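Long-range contact in cystalysin (Treponema denticola, PDB 1C7N), which is a pyridoxal-5'-phosphate-dependent enzyme of the class I and II aminotransferase family, and holds pyridoxal-5'-phosphate in a pocket: residues A[342-354]-A[382-394]. Residues are numbered along the deposited sequence; the frame is centred on the assembly and turned at random.
Sequences MEEFMIHKAQIFF and SLERLNKALKDLK
F345 projects from helix 342-350 as a knob into a hollow of helix 382-393 walled by L386, A389, L390 and L393. With CG anti to the backbone N (chi1 177°), its ring is carried across to the other helix, where F345 CZ meets A389 CB at 3.7 Å and A389 O lies at the ring edge. L393 CD2 lies over one face, toward the rim, while L390 CD2 reaches F345 CE2 at 3.9 Å. One turn further on, the small side chains let the backbones close in: A350 and A389 meet CB to CB at 3.8 Å, and the CA atoms of A350 and L386 come within 4.8 Å. I352 lays CD1 into a shallow groove between the S382 backbone oxygen and L386 CG.

R385 adds a polar grip beside this apolar core. Its bent side chain brings the backbone oxygens of A350 and Q351 near the guanidinium edge, both tilted from its plane: R385 NE donates to A350 O (3.2 Å) and NH2 to Q351 O (3.1 Å), with a weak bond from NE to Q351 O. Both gain a cationic partner where Q351, with positive phi, leaves the helical path. The short axes cross at 110°, 9.5 Å apart. M346 and F354 pack on strand 367-371 while L383 and N387 face helix 289-313, helix packing consistent with the small domain of fold-type I PLP enzymes.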
ATOM      1  N   MET A 342       8.334  -1.818 -35.428  1.00 13.64           N
ATOM      2  CA  MET A 342       9.437  -2.277 -34.587  1.00 14.49           C
ATOM      3  C   MET A 342       8.904  -3.191 -33.497  1.00 14.58           C
ATOM      4  O   MET A 342       9.391  -4.307 -33.302  1.00 15.37           O
ATOM      5  CB  MET A 342      10.155  -1.085 -33.937  1.00 15.31           C
ATOM      6  CG  MET A 342      11.009  -0.259 -34.893  1.00 16.96           C
ATOM      7  SD  MET A 342      11.759   1.171 -34.071  1.00 22.10           S
ATOM      8  CE  MET A 342      12.845   0.318 -32.901  1.00 17.87           C
ATOM      9  N   GLU A 343       7.892  -2.696 -32.794  1.00 14.47           N
ATOM     10  CA  GLU A 343       7.246  -3.415 -31.708  1.00 15.88           C
ATOM     11  C   GLU A 343       6.778  -4.789 -32.174  1.00 16.22           C
ATOM     12  O   GLU A 343       7.003  -5.798 -31.510  1.00 15.59           O
ATOM     13  CB  GLU A 343       6.062  -2.587 -31.216  1.00 16.44           C
ATOM     14  CG  GLU A 343       5.261  -3.195 -30.090  1.00 18.56           C
ATOM     15  CD  GLU A 343       4.209  -2.233 -29.601  1.00 19.97           C
ATOM     16  OE1 GLU A 343       3.304  -1.892 -30.391  1.00 21.45           O
ATOM     17  OE2 GLU A 343       4.294  -1.803 -28.435  1.00 21.24           O
ATOM     18  N   GLU A 344       6.117  -4.808 -33.325  1.00 16.75           N
ATOM     19  CA  GLU A 344       5.606  -6.033 -33.915  1.00 16.96           C
ATOM     20  C   GLU A 344       6.748  -7.004 -34.187  1.00 16.18           C
ATOM     21  O   GLU A 344       6.656  -8.193 -33.884  1.00 15.07           O
ATOM     22  CB  GLU A 344       4.883  -5.697 -35.222  1.00 19.58           C
ATOM     23  CG  GLU A 344       4.450  -6.890 -36.057  1.00 23.87           C
ATOM     24  CD  GLU A 344       3.477  -7.799 -35.337  1.00 26.19           C
ATOM     25  OE1 GLU A 344       2.585  -7.284 -34.625  1.00 26.70           O
ATOM     26  OE2 GLU A 344       3.594  -9.034 -35.498  1.00 29.45           O
ATOM     27  N   PHE A 345       7.824  -6.480 -34.764  1.00 15.37           N
ATOM     28  CA  PHE A 345       8.992  -7.287 -35.096  1.00 16.18           C
ATOM     29  C   PHE A 345       9.667  -7.873 -33.863  1.00 15.33           C
ATOM     30  O   PHE A 345       9.974  -9.062 -33.823  1.00 16.45           O
ATOM     31  CB  PHE A 345      10.011  -6.441 -35.865  1.00 16.77           C
ATOM     32  CG  PHE A 345      11.287  -7.164 -36.180  1.00 19.10           C
ATOM     33  CD1 PHE A 345      11.336  -8.104 -37.202  1.00 19.01           C
ATOM     34  CD2 PHE A 345      12.444  -6.909 -35.444  1.00 20.14           C
ATOM     35  CE1 PHE A 345      12.514  -8.781 -37.491  1.00 20.24           C
ATOM     36  CE2 PHE A 345      13.630  -7.582 -35.724  1.00 19.59           C
ATOM     37  CZ  PHE A 345      13.664  -8.521 -36.750  1.00 19.62           C
ATOM     38  N   MET A 346       9.911  -7.037 -32.864  1.00 14.42           N
ATOM     39  CA  MET A 346      10.575  -7.503 -31.653  1.00 15.41           C
ATOM     40  C   MET A 346       9.790  -8.604 -30.952  1.00 15.48           C
ATOM     41  O   MET A 346      10.352  -9.632 -30.572  1.00 16.01           O
ATOM     42  CB  MET A 346      10.801  -6.338 -30.685  1.00 15.68           C
ATOM     43  CG  MET A 346      11.727  -5.251 -31.216  1.00 16.10           C
ATOM     44  SD  MET A 346      13.334  -5.881 -31.740  1.00 18.20           S
ATOM     45  CE  MET A 346      13.944  -4.477 -32.667  1.00 16.57           C
ATOM     46  N   ILE A 347       8.490  -8.390 -30.794  1.00 15.90           N
ATOM     47  CA  ILE A 347       7.629  -9.356 -30.120  1.00 16.71           C
ATOM     48  C   ILE A 347       7.411 -10.668 -30.865  1.00 18.08           C
ATOM     49  O   ILE A 347       7.494 -11.737 -30.270  1.00 18.25           O
ATOM     50  CB  ILE A 347       6.238  -8.756 -29.838  1.00 16.86           C
ATOM     51  CG1 ILE A 347       6.351  -7.617 -28.823  1.00 16.02           C
ATOM     52  CG2 ILE A 347       5.291  -9.840 -29.323  1.00 16.17           C
ATOM     53  CD1 ILE A 347       5.029  -6.921 -28.545  1.00 17.47           C
ATOM     54  N   HIS A 348       7.135 -10.591 -32.163  1.00 19.08           N
ATOM     55  CA  HIS A 348       6.845 -11.795 -32.927  1.00 19.18           C
ATOM     56  C   HIS A 348       7.960 -12.417 -33.754  1.00 19.10           C
ATOM     57  O   HIS A 348       7.926 -13.618 -34.016  1.00 19.23           O
ATOM     58  CB  HIS A 348       5.622 -11.560 -33.817  1.00 19.49           C
ATOM     59  CG  HIS A 348       4.376 -11.231 -33.052  1.00 20.40           C
ATOM     60  ND1 HIS A 348       4.014  -9.939 -32.732  1.00 20.79           N
ATOM     61  CD2 HIS A 348       3.426 -12.030 -32.509  1.00 20.21           C
ATOM     62  CE1 HIS A 348       2.898  -9.957 -32.027  1.00 20.25           C
ATOM     63  NE2 HIS A 348       2.520 -11.213 -31.877  1.00 20.62           N
ATOM     64  N   LYS A 349       8.938 -11.624 -34.176  1.00 19.13           N
ATOM     65  CA  LYS A 349      10.030 -12.179 -34.965  1.00 19.07           C
ATOM     66  C   LYS A 349      11.238 -12.508 -34.100  1.00 17.53           C
ATOM     67  O   LYS A 349      11.827 -13.575 -34.241  1.00 17.65           O
ATOM     68  CB  LYS A 349      10.443 -11.214 -36.081  1.00 19.92           C
ATOM     69  CG  LYS A 349       9.373 -10.991 -37.133  1.00 22.41           C
ATOM     70  CD  LYS A 349       8.960 -12.302 -37.791  1.00 24.59           C
ATOM     71  CE  LYS A 349       7.846 -12.082 -38.805  1.00 27.31           C
ATOM     72  NZ  LYS A 349       7.377 -13.363 -39.415  1.00 29.50           N
ATOM     73  N   ALA A 350      11.597 -11.595 -33.205  1.00 15.68           N
ATOM     74  CA  ALA A 350      12.750 -11.793 -32.330  1.00 14.88           C
ATOM     75  C   ALA A 350      12.372 -12.341 -30.956  1.00 15.26           C
ATOM     76  O   ALA A 350      13.226 -12.840 -30.227  1.00 15.47           O
ATOM     77  CB  ALA A 350      13.496 -10.478 -32.163  1.00 14.96           C
ATOM     78  N   GLN A 351      11.094 -12.248 -30.612  1.00 14.78           N
ATOM     79  CA  GLN A 351      10.618 -12.696 -29.309  1.00 15.64           C
ATOM     80  C   GLN A 351      11.497 -12.103 -28.222  1.00 16.19           C
ATOM     81  O   GLN A 351      11.890 -12.773 -27.261  1.00 15.97           O
ATOM     82  CB  GLN A 351      10.602 -14.220 -29.224  1.00 16.41           C
ATOM     83  CG  GLN A 351       9.355 -14.823 -29.836  1.00 18.13           C
ATOM     84  CD  GLN A 351       9.287 -16.320 -29.677  1.00 19.70           C
ATOM     85  OE1 GLN A 351       9.365 -16.845 -28.563  1.00 22.77           O
ATOM     86  NE2 GLN A 351       9.129 -17.023 -30.789  1.00 20.97           N
ATOM     87  N   ILE A 352      11.820 -10.831 -28.410  1.00 15.44           N
ATOM     88  CA  ILE A 352      12.620 -10.094 -27.451  1.00 16.76           C
ATOM     89  C   ILE A 352      11.657  -9.011 -26.975  1.00 16.77           C
ATOM     90  O   ILE A 352      11.119  -8.235 -27.775  1.00 17.06           O
ATOM     91  CB  ILE A 352      13.895  -9.513 -28.120  1.00 17.62           C
ATOM     92  CG1 ILE A 352      14.860  -9.013 -27.044  1.00 18.39           C
ATOM     93  CG2 ILE A 352      13.532  -8.398 -29.095  1.00 19.41           C
ATOM     94  CD1 ILE A 352      16.277  -8.801 -27.551  1.00 18.55           C
ATOM     95  N   PHE A 353      11.399  -8.987 -25.675  1.00 14.59           N
ATOM     96  CA  PHE A 353      10.452  -8.030 -25.129  1.00 14.27           C
ATOM     97  C   PHE A 353      11.085  -6.868 -24.396  1.00 13.33           C
ATOM     98  O   PHE A 353      11.425  -6.963 -23.220  1.00 13.99           O
ATOM     99  CB  PHE A 353       9.459  -8.762 -24.226  1.00 12.63           C
ATOM    100  CG  PHE A 353       8.695  -9.831 -24.941  1.00 12.18           C
ATOM    101  CD1 PHE A 353       9.302 -11.039 -25.261  1.00 12.03           C
ATOM    102  CD2 PHE A 353       7.385  -9.606 -25.355  1.00 12.24           C
ATOM    103  CE1 PHE A 353       8.618 -12.012 -25.990  1.00 13.28           C
ATOM    104  CE2 PHE A 353       6.696 -10.564 -26.080  1.00 11.73           C
ATOM    105  CZ  PHE A 353       7.309 -11.769 -26.400  1.00 12.74           C
ATOM    106  N   PHE A 354      11.254  -5.771 -25.122  1.00 13.41           N
ATOM    107  CA  PHE A 354      11.841  -4.558 -24.573  1.00 13.23           C
ATOM    108  C   PHE A 354      10.700  -3.696 -24.072  1.00 12.69           C
ATOM    109  O   PHE A 354       9.534  -4.090 -24.101  1.00 12.09           O
ATOM    110  CB  PHE A 354      12.552  -3.742 -25.663  1.00 14.78           C
ATOM    111  CG  PHE A 354      13.730  -4.429 -26.307  1.00 16.75           C
ATOM    112  CD1 PHE A 354      14.767  -4.945 -25.540  1.00 16.63           C
ATOM    113  CD2 PHE A 354      13.844  -4.462 -27.699  1.00 18.18           C
ATOM    114  CE1 PHE A 354      15.908  -5.478 -26.142  1.00 18.44           C
ATOM    115  CE2 PHE A 354      14.983  -4.992 -28.314  1.00 17.49           C
ATOM    116  CZ  PHE A 354      16.016  -5.500 -27.535  1.00 18.42           C
ATOM    117  N   SER A 382      19.076 -13.897 -25.679  1.00 16.02           N
ATOM    118  CA  SER A 382      18.153 -12.943 -26.272  1.00 14.39           C
ATOM    119  C   SER A 382      18.748 -12.247 -27.492  1.00 14.71           C
ATOM    120  O   SER A 382      18.084 -12.112 -28.517  1.00 13.58           O
ATOM    121  CB  SER A 382      17.748 -11.899 -25.229  1.00 15.01           C
ATOM    122  OG  SER A 382      17.198 -12.518 -24.076  1.00 15.99           O
ATOM    123  N   LEU A 383      19.998 -11.809 -27.376  1.00 13.85           N
ATOM    124  CA  LEU A 383      20.658 -11.126 -28.482  1.00 13.85           C
ATOM    125  C   LEU A 383      20.825 -12.046 -29.679  1.00 14.81           C
ATOM    126  O   LEU A 383      20.742 -11.599 -30.820  1.00 17.06           O
ATOM    127  CB  LEU A 383      22.021 -10.583 -28.038  1.00 11.79           C
ATOM    128  CG  LEU A 383      21.962  -9.513 -26.944  1.00 10.27           C
ATOM    129  CD1 LEU A 383      23.361  -9.206 -26.443  1.00 11.79           C
ATOM    130  CD2 LEU A 383      21.290  -8.260 -27.491  1.00 10.48           C
ATOM    131  N   GLU A 384      21.060 -13.330 -29.430  1.00 15.90           N
ATOM    132  CA  GLU A 384      21.222 -14.271 -30.533  1.00 17.36           C
ATOM    133  C   GLU A 384      19.889 -14.496 -31.251  1.00 17.23           C
ATOM    134  O   GLU A 384      19.866 -14.711 -32.463  1.00 15.89           O
ATOM    135  CB  GLU A 384      21.807 -15.597 -30.034  1.00 19.33           C
ATOM    136  CG  GLU A 384      22.070 -16.630 -31.134  1.00 22.04           C
ATOM    137  CD  GLU A 384      22.747 -16.043 -32.370  1.00 23.58           C
ATOM    138  OE1 GLU A 384      23.605 -15.150 -32.224  1.00 24.86           O
ATOM    139  OE2 GLU A 384      22.431 -16.486 -33.494  1.00 24.59           O
ATOM    140  N   ARG A 385      18.779 -14.455 -30.513  1.00 16.66           N
ATOM    141  CA  ARG A 385      17.462 -14.607 -31.144  1.00 17.07           C
ATOM    142  C   ARG A 385      17.246 -13.398 -32.045  1.00 16.96           C
ATOM    143  O   ARG A 385      16.748 -13.513 -33.167  1.00 16.79           O
ATOM    144  CB  ARG A 385      16.339 -14.623 -30.108  1.00 16.91           C
ATOM    145  CG  ARG A 385      15.987 -15.979 -29.567  1.00 17.53           C
ATOM    146  CD  ARG A 385      14.528 -16.004 -29.146  1.00 16.08           C
ATOM    147  NE  ARG A 385      14.220 -14.997 -28.127  1.00 15.06           N
ATOM    148  CZ  ARG A 385      14.709 -15.018 -26.890  1.00 14.91           C
ATOM    149  NH1 ARG A 385      15.534 -15.990 -26.516  1.00 13.70           N
ATOM    150  NH2 ARG A 385      14.357 -14.077 -26.021  1.00 12.22           N
ATOM    151  N   LEU A 386      17.622 -12.235 -31.523  1.00 16.73           N
ATOM    152  CA  LEU A 386      17.501 -10.970 -32.235  1.00 16.63           C
ATOM    153  C   LEU A 386      18.392 -11.023 -33.473  1.00 16.51           C
ATOM    154  O   LEU A 386      17.996 -10.605 -34.560  1.00 14.91           O
ATOM    155  CB  LEU A 386      17.973  -9.830 -31.330  1.00 17.79           C
ATOM    156  CG  LEU A 386      17.452  -8.406 -31.518  1.00 19.51           C
ATOM    157  CD1 LEU A 386      18.583  -7.440 -31.170  1.00 19.38           C
ATOM    158  CD2 LEU A 386      16.972  -8.176 -32.933  1.00 20.03           C
ATOM    159  N   ASN A 387      19.601 -11.543 -33.282  1.00 16.22           N
ATOM    160  CA  ASN A 387      20.585 -11.676 -34.352  1.00 17.67           C
ATOM    161  C   ASN A 387      19.998 -12.426 -35.546  1.00 18.05           C
ATOM    162  O   ASN A 387      20.069 -11.951 -36.678  1.00 18.64           O
ATOM    163  CB  ASN A 387      21.824 -12.406 -33.820  1.00 16.01           C
ATOM    164  CG  ASN A 387      23.022 -12.285 -34.745  1.00 15.85           C
ATOM    165  OD1 ASN A 387      23.142 -11.320 -35.499  1.00 15.11           O
ATOM    166  ND2 ASN A 387      23.931 -13.259 -34.671  1.00 15.91           N
ATOM    167  N   LYS A 388      19.417 -13.596 -35.293  1.00 19.16           N
ATOM    168  CA  LYS A 388      18.821 -14.385 -36.368  1.00 20.72           C
ATOM    169  C   LYS A 388      17.630 -13.665 -36.997  1.00 20.38           C
ATOM    170  O   LYS A 388      17.435 -13.713 -38.212  1.00 20.75           O
ATOM    171  CB  LYS A 388      18.376 -15.758 -35.857  1.00 21.50           C
ATOM    172  CG  LYS A 388      19.520 -16.670 -35.432  1.00 24.17           C
ATOM    173  CD  LYS A 388      19.133 -18.135 -35.575  1.00 25.15           C
ATOM    174  CE  LYS A 388      20.244 -19.064 -35.104  1.00 26.28           C
ATOM    175  NZ  LYS A 388      20.510 -18.918 -33.645  1.00 26.82           N
ATOM    176  N   ALA A 389      16.840 -12.993 -36.164  1.00 19.90           N
ATOM    177  CA  ALA A 389      15.670 -12.261 -36.637  1.00 20.04           C
ATOM    178  C   ALA A 389      16.075 -11.096 -37.542  1.00 20.06           C
ATOM    179  O   ALA A 389      15.456 -10.865 -38.589  1.00 18.94           O
ATOM    180  CB  ALA A 389      14.858 -11.752 -35.448  1.00 20.51           C
ATOM    181  N   LEU A 390      17.111 -10.366 -37.138  1.00 19.68           N
ATOM    182  CA  LEU A 390      17.594  -9.241 -37.927  1.00 20.91           C
ATOM    183  C   LEU A 390      18.167  -9.738 -39.250  1.00 21.34           C
ATOM    184  O   LEU A 390      17.945  -9.131 -40.296  1.00 20.55           O
ATOM    185  CB  LEU A 390      18.662  -8.458 -37.156  1.00 20.99           C
ATOM    186  CG  LEU A 390      18.149  -7.530 -36.047  1.00 21.08           C
ATOM    187  CD1 LEU A 390      19.317  -6.852 -35.357  1.00 20.44           C
ATOM    188  CD2 LEU A 390      17.217  -6.488 -36.643  1.00 20.62           C
ATOM    189  N   LYS A 391      18.907 -10.840 -39.204  1.00 21.85           N
ATOM    190  CA  LYS A 391      19.484 -11.400 -40.424  1.00 23.88           C
ATOM    191  C   LYS A 391      18.368 -11.794 -41.386  1.00 25.61           C
ATOM    192  O   LYS A 391      18.411 -11.464 -42.572  1.00 25.99           O
ATOM    193  CB  LYS A 391      20.336 -12.627 -40.099  1.00 22.69           C
ATOM    194  CG  LYS A 391      21.638 -12.306 -39.397  1.00 22.04           C
ATOM    195  CD  LYS A 391      22.361 -13.581 -38.999  1.00 21.52           C
ATOM    196  CE  LYS A 391      23.666 -13.267 -38.309  1.00 20.22           C
ATOM    197  NZ  LYS A 391      24.323 -14.499 -37.814  1.00 19.75           N
ATOM    198  N   ASP A 392      17.371 -12.505 -40.873  1.00 27.41           N
ATOM    199  CA  ASP A 392      16.247 -12.921 -41.700  1.00 29.77           C
ATOM    200  C   ASP A 392      15.585 -11.697 -42.319  1.00 31.16           C
ATOM    201  O   ASP A 392      15.275 -11.684 -43.512  1.00 31.03           O
ATOM    202  CB  ASP A 392      15.236 -13.701 -40.865  1.00 30.23           C
ATOM    203  CG  ASP A 392      15.753 -15.062 -40.468  1.00 31.04           C
ATOM    204  OD1 ASP A 392      15.055 -15.774 -39.716  1.00 31.90           O
ATOM    205  OD2 ASP A 392      16.861 -15.425 -40.916  1.00 31.97           O
ATOM    206  N   LEU A 393      15.380 -10.665 -41.504  1.00 32.17           N
ATOM    207  CA  LEU A 393      14.775  -9.430 -41.984  1.00 33.46           C
ATOM    208  C   LEU A 393      15.608  -8.970 -43.177  1.00 35.05           C
ATOM    209  O   LEU A 393      15.141  -8.211 -44.026  1.00 34.62           O
ATOM    210  CB  LEU A 393      14.801  -8.367 -40.882  1.00 32.32           C
ATOM    211  CG  LEU A 393      14.044  -7.064 -41.153  1.00 32.09           C
ATOM    212  CD1 LEU A 393      12.566  -7.365 -41.335  1.00 31.90           C
ATOM    213  CD2 LEU A 393      14.249  -6.099 -39.998  1.00 31.30           C
ATOM    214  N   LYS A 394      16.844  -9.461 -43.224  1.00 37.17           N
ATOM    215  CA  LYS A 394      17.792  -9.151 -44.288  1.00 38.79           C
ATOM    216  C   LYS A 394      18.080  -7.663 -44.369  1.00 39.66           C
ATOM    217  O   LYS A 394      19.216  -7.273 -44.025  1.00 40.21           O
ATOM    218  CB  LYS A 394      17.266  -9.663 -45.632  1.00 39.26           C
ATOM    219  CG  LYS A 394      17.291 -11.179 -45.763  1.00 39.21           C
ATOM    220  CD  LYS A 394      16.683 -11.656 -47.076  1.00 39.37           C
ATOM    221  CE  LYS A 394      15.160 -11.579 -47.067  1.00 39.57           C
ATOM    222  NZ  LYS A 394      14.641 -10.192 -46.914  1.00 40.13           N
TER